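Local coordinates for protein UDP-N-acetylglucosamine pyrophosphorylase (Entamoeba histolytica, PDB 3OC9) that probably joins N-acetylglucosamine 1-phosphate to UTP, releasing diphosphate and yielding UDP-N-acetylglucosamine for nucleotide-sugar biosynthesis, at residues Y151-A163 against G305-P317. Residues are numbered along the deposited sequence; the frame is centred on the assembly and turned at random. Where two conformers were deposited one is given.
Sequences YMAPNGHGGLFKA and GIKKEIFFFDVFP. Unlike the reference sequence in segment 305-317: Ile310 (reference Met).
The glycine-rich turn 155-159, which carries the chain from strand 149-154 of the large mixed sheet into helix 160-166, meets residues 309-312, on the chain that runs through strand 305-309, through three direct hydrogen bonds. Ile310 is gripped on both backbone sides: its N donates to Asn155 O at 3.0 Å, in the carbonyl plane, while its O accepts Gly158 N from well above the carbonyl plane. Gly158, with no side chain, lets its CA come within 3.4 Å of Phe312 N; Gly156 has a positive phi, a conformation suited to glycine.

The third bond uses the His157 side chain as acceptor. Phe312 N donates to His157 ND1 (3.1 Å, 165°), somewhat tilted from the imidazole plane. A chi1 of 47° tucks the imidazole back over its own backbone, turning it to residues 311-313. The Phe312 ring then presents its edge to one imidazole face, Phe312 CD2 lying 3.4 Å from His157 ND1 with the planes at 62°; water 4 sits over the centre of the opposite face. Phe311 and Phe313 approach obliquely and complete an aromatic cluster. Further along, Phe161 CE2 touches Val315 CG1 at 3.7 Å.

Toward the strands the backbones move apart (Ala153 CA and Lys307 CA 7.0 Å apart) and waters bridge them: water 2 links Pro154 O to Glu309 OE2, which also takes a salt bridge from Lys307 NZ (3.1 Å), and water 3 joins Asn155 O to Lys308 O. Asn155 OD1 is held by Gln130. Together these bonds dock the two-stranded sheet 282-286/305-309 on a strand-to-helix turn of the mixed alpha/beta core, consistent with the GT-A-type nucleotidyltransferase fold of the UDPGP family.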
ATOM      1  N   TYR A 151     -12.549 -15.079 -20.627  1.00 36.44           N
ATOM      2  CA  TYR A 151     -11.818 -14.772 -19.387  1.00 35.85           C
ATOM      3  C   TYR A 151     -11.306 -13.326 -19.464  1.00 34.00           C
ATOM      4  O   TYR A 151     -10.750 -12.921 -20.483  1.00 33.88           O
ATOM      5  CB  TYR A 151     -10.636 -15.728 -19.146  1.00 36.35           C
ATOM      6  CG  TYR A 151     -11.020 -17.078 -18.550  1.00 40.23           C
ATOM      7  CD1 TYR A 151     -11.498 -17.178 -17.241  1.00 42.69           C
ATOM      8  CD2 TYR A 151     -10.879 -18.255 -19.287  1.00 43.52           C
ATOM      9  CE1 TYR A 151     -11.859 -18.414 -16.684  1.00 45.47           C
ATOM     10  CE2 TYR A 151     -11.229 -19.505 -18.737  1.00 46.21           C
ATOM     11  CZ  TYR A 151     -11.719 -19.570 -17.439  1.00 47.15           C
ATOM     12  OH  TYR A 151     -12.069 -20.791 -16.886  1.00 50.58           O
ATOM     13  N   MET A 152     -11.503 -12.558 -18.393  1.00 32.62           N
ATOM     14  CA  MET A 152     -11.139 -11.132 -18.367  1.00 31.78           C
ATOM     15  C   MET A 152     -10.163 -10.828 -17.226  1.00 30.59           C
ATOM     16  O   MET A 152     -10.176 -11.518 -16.195  1.00 30.41           O
ATOM     17  CB  MET A 152     -12.399 -10.268 -18.189  1.00 31.88           C
ATOM     18  CG  MET A 152     -13.508 -10.496 -19.234  1.00 33.71           C
ATOM     19  SD  MET A 152     -13.142  -9.851 -20.875  1.00 34.95           S
ATOM     20  CE  MET A 152     -12.989  -8.078 -20.582  1.00 33.82           C
ATOM     21  N   ALA A 153      -9.319  -9.801 -17.409  1.00 29.28           N
ATOM     22  CA  ALA A 153      -8.407  -9.344 -16.350  1.00 28.04           C
ATOM     23  C   ALA A 153      -8.303  -7.806 -16.290  1.00 27.35           C
ATOM     24  O   ALA A 153      -8.459  -7.138 -17.304  1.00 26.42           O
ATOM     25  CB  ALA A 153      -7.005  -9.980 -16.525  1.00 27.94           C
ATOM     26  N   PRO A 154      -8.039  -7.236 -15.091  1.00 26.96           N
ATOM     27  CA  PRO A 154      -7.802  -5.786 -14.994  1.00 26.51           C
ATOM     28  C   PRO A 154      -6.621  -5.310 -15.856  1.00 26.25           C
ATOM     29  O   PRO A 154      -5.707  -6.103 -16.154  1.00 26.60           O
ATOM     30  CB  PRO A 154      -7.480  -5.573 -13.498  1.00 26.31           C
ATOM     31  CG  PRO A 154      -7.941  -6.809 -12.800  1.00 27.25           C
ATOM     32  CD  PRO A 154      -7.805  -7.921 -13.801  1.00 27.81           C
ATOM     33  N   ASN A 155      -6.639  -4.033 -16.247  1.00 25.87           N
ATOM     34  CA  ASN A 155      -5.604  -3.475 -17.137  1.00 26.35           C
ATOM     35  C   ASN A 155      -4.240  -3.156 -16.479  1.00 26.15           C
ATOM     36  O   ASN A 155      -3.357  -2.608 -17.153  1.00 26.49           O
ATOM     37  CB  ASN A 155      -6.135  -2.261 -17.930  1.00 26.32           C
ATOM     38  CG  ASN A 155      -6.533  -1.074 -17.029  1.00 26.69           C
ATOM     39  OD1 ASN A 155      -6.368  -1.105 -15.814  1.00 25.92           O
ATOM     40  ND2 ASN A 155      -7.093  -0.032 -17.645  1.00 29.61           N
ATOM     41  N   GLY A 156      -4.067  -3.521 -15.202  1.00 25.68           N
ATOM     42  CA  GLY A 156      -2.807  -3.271 -14.449  1.00 24.82           C
ATOM     43  C   GLY A 156      -2.921  -2.104 -13.460  1.00 23.86           C
ATOM     44  O   GLY A 156      -3.827  -1.263 -13.599  1.00 23.09           O
ATOM     45  N   HIS A 157      -2.032  -2.033 -12.455  1.00 23.12           N
ATOM     46  CA  HIS A 157      -2.153  -0.930 -11.472  1.00 22.47           C
ATOM     47  C   HIS A 157      -1.914   0.479 -12.053  1.00 21.48           C
ATOM     48  O   HIS A 157      -2.325   1.483 -11.460  1.00 20.52           O
ATOM     49  CB  HIS A 157      -1.352  -1.160 -10.173  1.00 22.65           C
ATOM     50  CG  HIS A 157       0.063  -1.628 -10.374  1.00 24.72           C
ATOM     51  ND1 HIS A 157       0.912  -1.092 -11.323  1.00 25.56           N
ATOM     52  CD2 HIS A 157       0.780  -2.582  -9.728  1.00 26.45           C
ATOM     53  CE1 HIS A 157       2.090  -1.686 -11.251  1.00 23.52           C
ATOM     54  NE2 HIS A 157       2.036  -2.599 -10.295  1.00 28.47           N
ATOM     55  N   GLY A 158      -1.271   0.540 -13.220  1.00 20.98           N
ATOM     56  CA  GLY A 158      -1.119   1.795 -13.975  1.00 20.57           C
ATOM     57  C   GLY A 158      -2.449   2.386 -14.465  1.00 20.51           C
ATOM     58  O   GLY A 158      -2.528   3.565 -14.788  1.00 20.08           O
ATOM     59  N   GLY A 159      -3.497   1.564 -14.514  1.00 20.53           N
ATOM     60  CA  GLY A 159      -4.838   2.045 -14.868  1.00 21.10           C
ATOM     61  C   GLY A 159      -5.468   3.018 -13.860  1.00 21.16           C
ATOM     62  O   GLY A 159      -6.521   3.636 -14.151  1.00 21.81           O
ATOM     63  N   LEU A 160      -4.840   3.151 -12.682  1.00 19.80           N
ATOM     64  CA  LEU A 160      -5.293   4.098 -11.645  1.00 19.01           C
ATOM     65  C   LEU A 160      -5.541   5.518 -12.163  1.00 18.98           C
ATOM     66  O   LEU A 160      -6.612   6.098 -11.904  1.00 18.71           O
ATOM     67  CB  LEU A 160      -4.297   4.146 -10.450  1.00 18.50           C
ATOM     68  CG  LEU A 160      -4.562   5.181  -9.333  1.00 17.82           C
ATOM     69  CD1 LEU A 160      -5.859   4.888  -8.553  1.00 19.71           C
ATOM     70  CD2 LEU A 160      -3.388   5.203  -8.340  1.00 19.49           C
ATOM     71  N   PHE A 161      -4.572   6.089 -12.891  1.00 19.00           N
ATOM     72  CA  PHE A 161      -4.640   7.532 -13.182  1.00 19.96           C
ATOM     73  C   PHE A 161      -5.806   7.923 -14.123  1.00 20.75           C
ATOM     74  O   PHE A 161      -6.557   8.862 -13.808  1.00 20.76           O
ATOM     75  CB  PHE A 161      -3.263   8.083 -13.625  1.00 20.35           C
ATOM     76  CG  PHE A 161      -2.134   7.742 -12.650  1.00 20.47           C
ATOM     77  CD1 PHE A 161      -2.068   8.351 -11.377  1.00 20.81           C
ATOM     78  CD2 PHE A 161      -1.159   6.824 -13.003  1.00 21.25           C
ATOM     79  CE1 PHE A 161      -1.048   8.035 -10.472  1.00 22.60           C
ATOM     80  CE2 PHE A 161      -0.117   6.489 -12.099  1.00 22.76           C
ATOM     81  CZ  PHE A 161      -0.071   7.101 -10.826  1.00 21.90           C
ATOM     82  N   LYS A 162      -5.996   7.175 -15.219  1.00 21.32           N
ATOM     83  CA  LYS A 162      -7.146   7.394 -16.121  0.50 22.97           C
ATOM     84  C   LYS A 162      -8.488   7.119 -15.416  1.00 23.06           C
ATOM     85  O   LYS A 162      -9.475   7.861 -15.599  1.00 23.81           O
ATOM     86  CB  LYS A 162      -7.000   6.545 -17.397  0.50 23.40           C
ATOM     87  CG  LYS A 162      -8.110   6.752 -18.447  0.50 25.11           C
ATOM     88  CD  LYS A 162      -8.144   8.175 -18.976  0.50 26.59           C
ATOM     89  CE  LYS A 162      -9.057   8.279 -20.194  0.50 27.35           C
ATOM     90  NZ  LYS A 162      -9.530   9.672 -20.443  0.50 29.36           N
ATOM     91  N   ALA A 163      -8.525   6.070 -14.588  1.00 22.61           N
ATOM     92  CA  ALA A 163      -9.741   5.728 -13.819  1.00 22.84           C
ATOM     93  C   ALA A 163     -10.196   6.817 -12.838  1.00 22.37           C
ATOM     94  O   ALA A 163     -11.413   7.042 -12.680  1.00 21.99           O
ATOM     95  CB  ALA A 163      -9.577   4.377 -13.090  1.00 22.93           C
ATOM     96  N   GLY A 305      -1.596 -18.093 -20.474  1.00 43.99           N
ATOM     97  CA  GLY A 305      -2.343 -16.893 -20.864  1.00 41.49           C
ATOM     98  C   GLY A 305      -1.527 -15.610 -20.777  1.00 39.13           C
ATOM     99  O   GLY A 305      -0.669 -15.474 -19.898  1.00 39.12           O
ATOM    100  N   ILE A 306      -1.809 -14.673 -21.685  1.00 37.04           N
ATOM    101  CA  ILE A 306      -1.129 -13.361 -21.746  1.00 34.39           C
ATOM    102  C   ILE A 306      -2.087 -12.231 -21.337  1.00 33.36           C
ATOM    103  O   ILE A 306      -3.167 -12.101 -21.927  1.00 33.09           O
ATOM    104  CB  ILE A 306      -0.531 -13.112 -23.175  1.00 34.55           C
ATOM    105  CG1 ILE A 306       0.671 -14.029 -23.417  1.00 34.19           C
ATOM    106  CG2 ILE A 306      -0.173 -11.608 -23.404  1.00 33.36           C
ATOM    107  CD1 ILE A 306       1.236 -13.967 -24.830  1.00 33.74           C
ATOM    108  N   LYS A 307      -1.694 -11.440 -20.321  1.00 31.05           N
ATOM    109  CA  LYS A 307      -2.404 -10.216 -19.899  1.00 30.34           C
ATOM    110  C   LYS A 307      -1.605  -8.958 -20.301  1.00 29.60           C
ATOM    111  O   LYS A 307      -0.494  -8.789 -19.836  1.00 29.63           O
ATOM    112  CB  LYS A 307      -2.588 -10.176 -18.359  1.00 30.13           C
ATOM    113  CG  LYS A 307      -3.449 -11.283 -17.734  1.00 32.45           C
ATOM    114  CD  LYS A 307      -3.388 -11.211 -16.186  1.00 34.72           C
ATOM    115  CE  LYS A 307      -1.988 -11.560 -15.689  1.00 35.94           C
ATOM    116  NZ  LYS A 307      -1.748 -11.009 -14.325  1.00 37.14           N
ATOM    117  N   LYS A 308      -2.166  -8.095 -21.156  1.00 29.30           N
ATOM    118  CA  LYS A 308      -1.557  -6.792 -21.511  1.00 28.91           C
ATOM    119  C   LYS A 308      -1.790  -5.760 -20.389  1.00 27.95           C
ATOM    120  O   LYS A 308      -2.942  -5.384 -20.136  1.00 28.49           O
ATOM    121  CB  LYS A 308      -2.160  -6.287 -22.846  1.00 29.51           C
ATOM    122  CG  LYS A 308      -1.655  -4.929 -23.312  1.00 32.96           C
ATOM    123  CD  LYS A 308      -2.625  -4.242 -24.302  1.00 38.01           C
ATOM    124  CE  LYS A 308      -2.720  -4.977 -25.620  1.00 40.60           C
ATOM    125  NZ  LYS A 308      -3.584  -4.235 -26.609  1.00 43.36           N
ATOM    126  N   GLU A 309      -0.711  -5.299 -19.732  1.00 26.66           N
ATOM    127  CA  GLU A 309      -0.815  -4.417 -18.547  1.00 25.43           C
ATOM    128  C   GLU A 309      -0.013  -3.105 -18.635  1.00 24.69           C
ATOM    129  O   GLU A 309       0.981  -3.014 -19.376  1.00 24.28           O
ATOM    130  CB  GLU A 309      -0.390  -5.163 -17.258  1.00 25.63           C
ATOM    131  CG  GLU A 309      -1.272  -6.363 -16.868  1.00 28.35           C
ATOM    132  CD  GLU A 309      -0.854  -7.044 -15.556  1.00 31.57           C
ATOM    133  OE1 GLU A 309       0.163  -6.643 -14.950  1.00 32.14           O
ATOM    134  OE2 GLU A 309      -1.544  -8.007 -15.137  1.00 32.03           O
ATOM    135  N   ILE A 310      -0.450  -2.103 -17.861  1.00 24.03           N
ATOM    136  CA  ILE A 310       0.331  -0.857 -17.662  1.00 23.75           C
ATOM    137  C   ILE A 310       0.656  -0.735 -16.156  1.00 23.11           C
ATOM    138  O   ILE A 310      -0.131  -1.197 -15.302  1.00 23.30           O
ATOM    139  CB  ILE A 310      -0.403   0.421 -18.219  1.00 23.95           C
ATOM    140  CG1 ILE A 310      -1.868   0.463 -17.757  1.00 24.30           C
ATOM    141  CG2 ILE A 310      -0.311   0.504 -19.796  1.00 25.85           C
ATOM    142  CD1 ILE A 310      -2.663   1.751 -18.113  1.00 22.70           C
ATOM    143  N   PHE A 311       1.818  -0.138 -15.829  1.00 22.68           N
ATOM    144  CA  PHE A 311       2.395  -0.131 -14.448  1.00 22.58           C
ATOM    145  C   PHE A 311       2.444   1.309 -13.868  1.00 21.79           C
ATOM    146  O   PHE A 311       2.905   2.231 -14.545  1.00 22.19           O
ATOM    147  CB  PHE A 311       3.844  -0.692 -14.461  1.00 22.39           C
ATOM    148  CG  PHE A 311       3.968  -2.191 -14.746  1.00 23.80           C
ATOM    149  CD1 PHE A 311       2.856  -3.046 -14.745  1.00 25.00           C
ATOM    150  CD2 PHE A 311       5.232  -2.744 -14.956  1.00 24.91           C
ATOM    151  CE1 PHE A 311       3.002  -4.428 -14.987  1.00 26.76           C
ATOM    152  CE2 PHE A 311       5.387  -4.122 -15.187  1.00 26.56           C
ATOM    153  CZ  PHE A 311       4.266  -4.957 -15.199  1.00 27.19           C
ATOM    154  N   PHE A 312       1.966   1.521 -12.638  1.00 21.43           N
ATOM    155  CA  PHE A 312       1.833   2.888 -12.125  1.00 20.88           C
ATOM    156  C   PHE A 312       3.184   3.607 -12.014  1.00 20.33           C
ATOM    157  O   PHE A 312       3.256   4.810 -12.251  1.00 19.85           O
ATOM    158  CB  PHE A 312       1.024   2.970 -10.795  1.00 20.65           C
ATOM    159  CG  PHE A 312       1.805   2.561  -9.572  1.00 21.00           C
ATOM    160  CD1 PHE A 312       2.774   3.411  -9.018  1.00 20.25           C
ATOM    161  CD2 PHE A 312       1.568   1.326  -8.971  1.00 23.00           C
ATOM    162  CE1 PHE A 312       3.535   3.016  -7.889  1.00 22.54           C
ATOM    163  CE2 PHE A 312       2.307   0.923  -7.842  1.00 24.83           C
ATOM    164  CZ  PHE A 312       3.289   1.771  -7.301  1.00 22.75           C
ATOM    165  N   PHE A 313       4.243   2.861 -11.703  1.00 20.39           N
ATOM    166  CA  PHE A 313       5.573   3.482 -11.486  1.00 20.41           C
ATOM    167  C   PHE A 313       6.249   3.996 -12.758  1.00 20.37           C
ATOM    168  O   PHE A 313       7.220   4.774 -12.692  1.00 19.41           O
ATOM    169  CB  PHE A 313       6.506   2.602 -10.606  1.00 20.82           C
ATOM    170  CG  PHE A 313       6.610   1.160 -11.052  1.00 22.73           C
ATOM    171  CD1 PHE A 313       5.862   0.167 -10.413  1.00 24.13           C
ATOM    172  CD2 PHE A 313       7.455   0.794 -12.110  1.00 23.90           C
ATOM    173  CE1 PHE A 313       5.943  -1.175 -10.819  1.00 26.31           C
ATOM    174  CE2 PHE A 313       7.556  -0.556 -12.523  1.00 25.19           C
ATOM    175  CZ  PHE A 313       6.789  -1.540 -11.879  1.00 25.36           C
ATOM    176  N   ASP A 314       5.729   3.616 -13.935  1.00 20.63           N
ATOM    177  CA  ASP A 314       6.217   4.236 -15.181  1.00 20.95           C
ATOM    178  C   ASP A 314       5.827   5.718 -15.321  1.00 21.27           C
ATOM    179  O   ASP A 314       6.298   6.383 -16.248  1.00 21.65           O
ATOM    180  CB  ASP A 314       5.779   3.434 -16.439  1.00 21.90           C
ATOM    181  CG  ASP A 314       6.540   2.106 -16.597  1.00 24.70           C
ATOM    182  OD1 ASP A 314       7.752   2.032 -16.249  1.00 24.61           O
ATOM    183  OD2 ASP A 314       5.928   1.116 -17.089  1.00 24.95           O
ATOM    184  N   VAL A 315       5.001   6.230 -14.392  1.00 20.53           N
ATOM    185  CA  VAL A 315       4.650   7.668 -14.351  1.00 20.43           C
ATOM    186  C   VAL A 315       5.722   8.546 -13.656  1.00 19.34           C
ATOM    187  O   VAL A 315       5.760   9.761 -13.876  1.00 18.41           O
ATOM    188  CB  VAL A 315       3.223   7.936 -13.755  1.00 20.72           C
ATOM    189  CG1 VAL A 315       3.250   8.112 -12.230  1.00 21.14           C
ATOM    190  CG2 VAL A 315       2.591   9.170 -14.431  1.00 22.75           C
ATOM    191  N   PHE A 316       6.612   7.920 -12.881  1.00 18.37           N
ATOM    192  CA  PHE A 316       7.623   8.681 -12.097  1.00 18.04           C
ATOM    193  C   PHE A 316       8.473   9.709 -12.900  1.00 19.03           C
ATOM    194  O   PHE A 316       8.713  10.821 -12.393  1.00 18.08           O
ATOM    195  CB  PHE A 316       8.548   7.762 -11.240  1.00 18.00           C
ATOM    196  CG  PHE A 316       7.865   7.013 -10.076  1.00 16.46           C
ATOM    197  CD1 PHE A 316       6.511   7.180  -9.734  1.00 18.08           C
ATOM    198  CD2 PHE A 316       8.641   6.118  -9.308  1.00 17.07           C
ATOM    199  CE1 PHE A 316       5.934   6.445  -8.636  1.00 18.12           C
ATOM    200  CE2 PHE A 316       8.074   5.374  -8.205  1.00 18.07           C
ATOM    201  CZ  PHE A 316       6.728   5.554  -7.864  1.00 16.28           C
ATOM    202  N   PRO A 317       8.931   9.364 -14.140  1.00 19.82           N
ATOM    203  CA  PRO A 317       9.784  10.349 -14.864  1.00 21.11           C
ATOM    204  C   PRO A 317       9.054  11.614 -15.391  1.00 21.99           C
ATOM    205  O   PRO A 317       9.715  12.579 -15.840  1.00 23.18           O
ATOM    206  CB  PRO A 317      10.418   9.532 -16.011  1.00 21.71           C
ATOM    207  CG  PRO A 317       9.685   8.224 -16.061  1.00 22.49           C
ATOM    208  CD  PRO A 317       8.944   8.020 -14.766  1.00 19.79           C
TER
HETATM  209  O   HOH W   1      -5.103  -7.158 -18.884  1.00 23.56           O
HETATM  210  O   HOH W   2      -4.284  -7.796 -14.593  1.00 31.02           O
HETATM  211  O   HOH W   3      -3.508  -2.526 -20.274  1.00 27.05           O
HETATM  212  O   HOH W   4      -0.195  -4.459 -12.523  1.00 29.63           O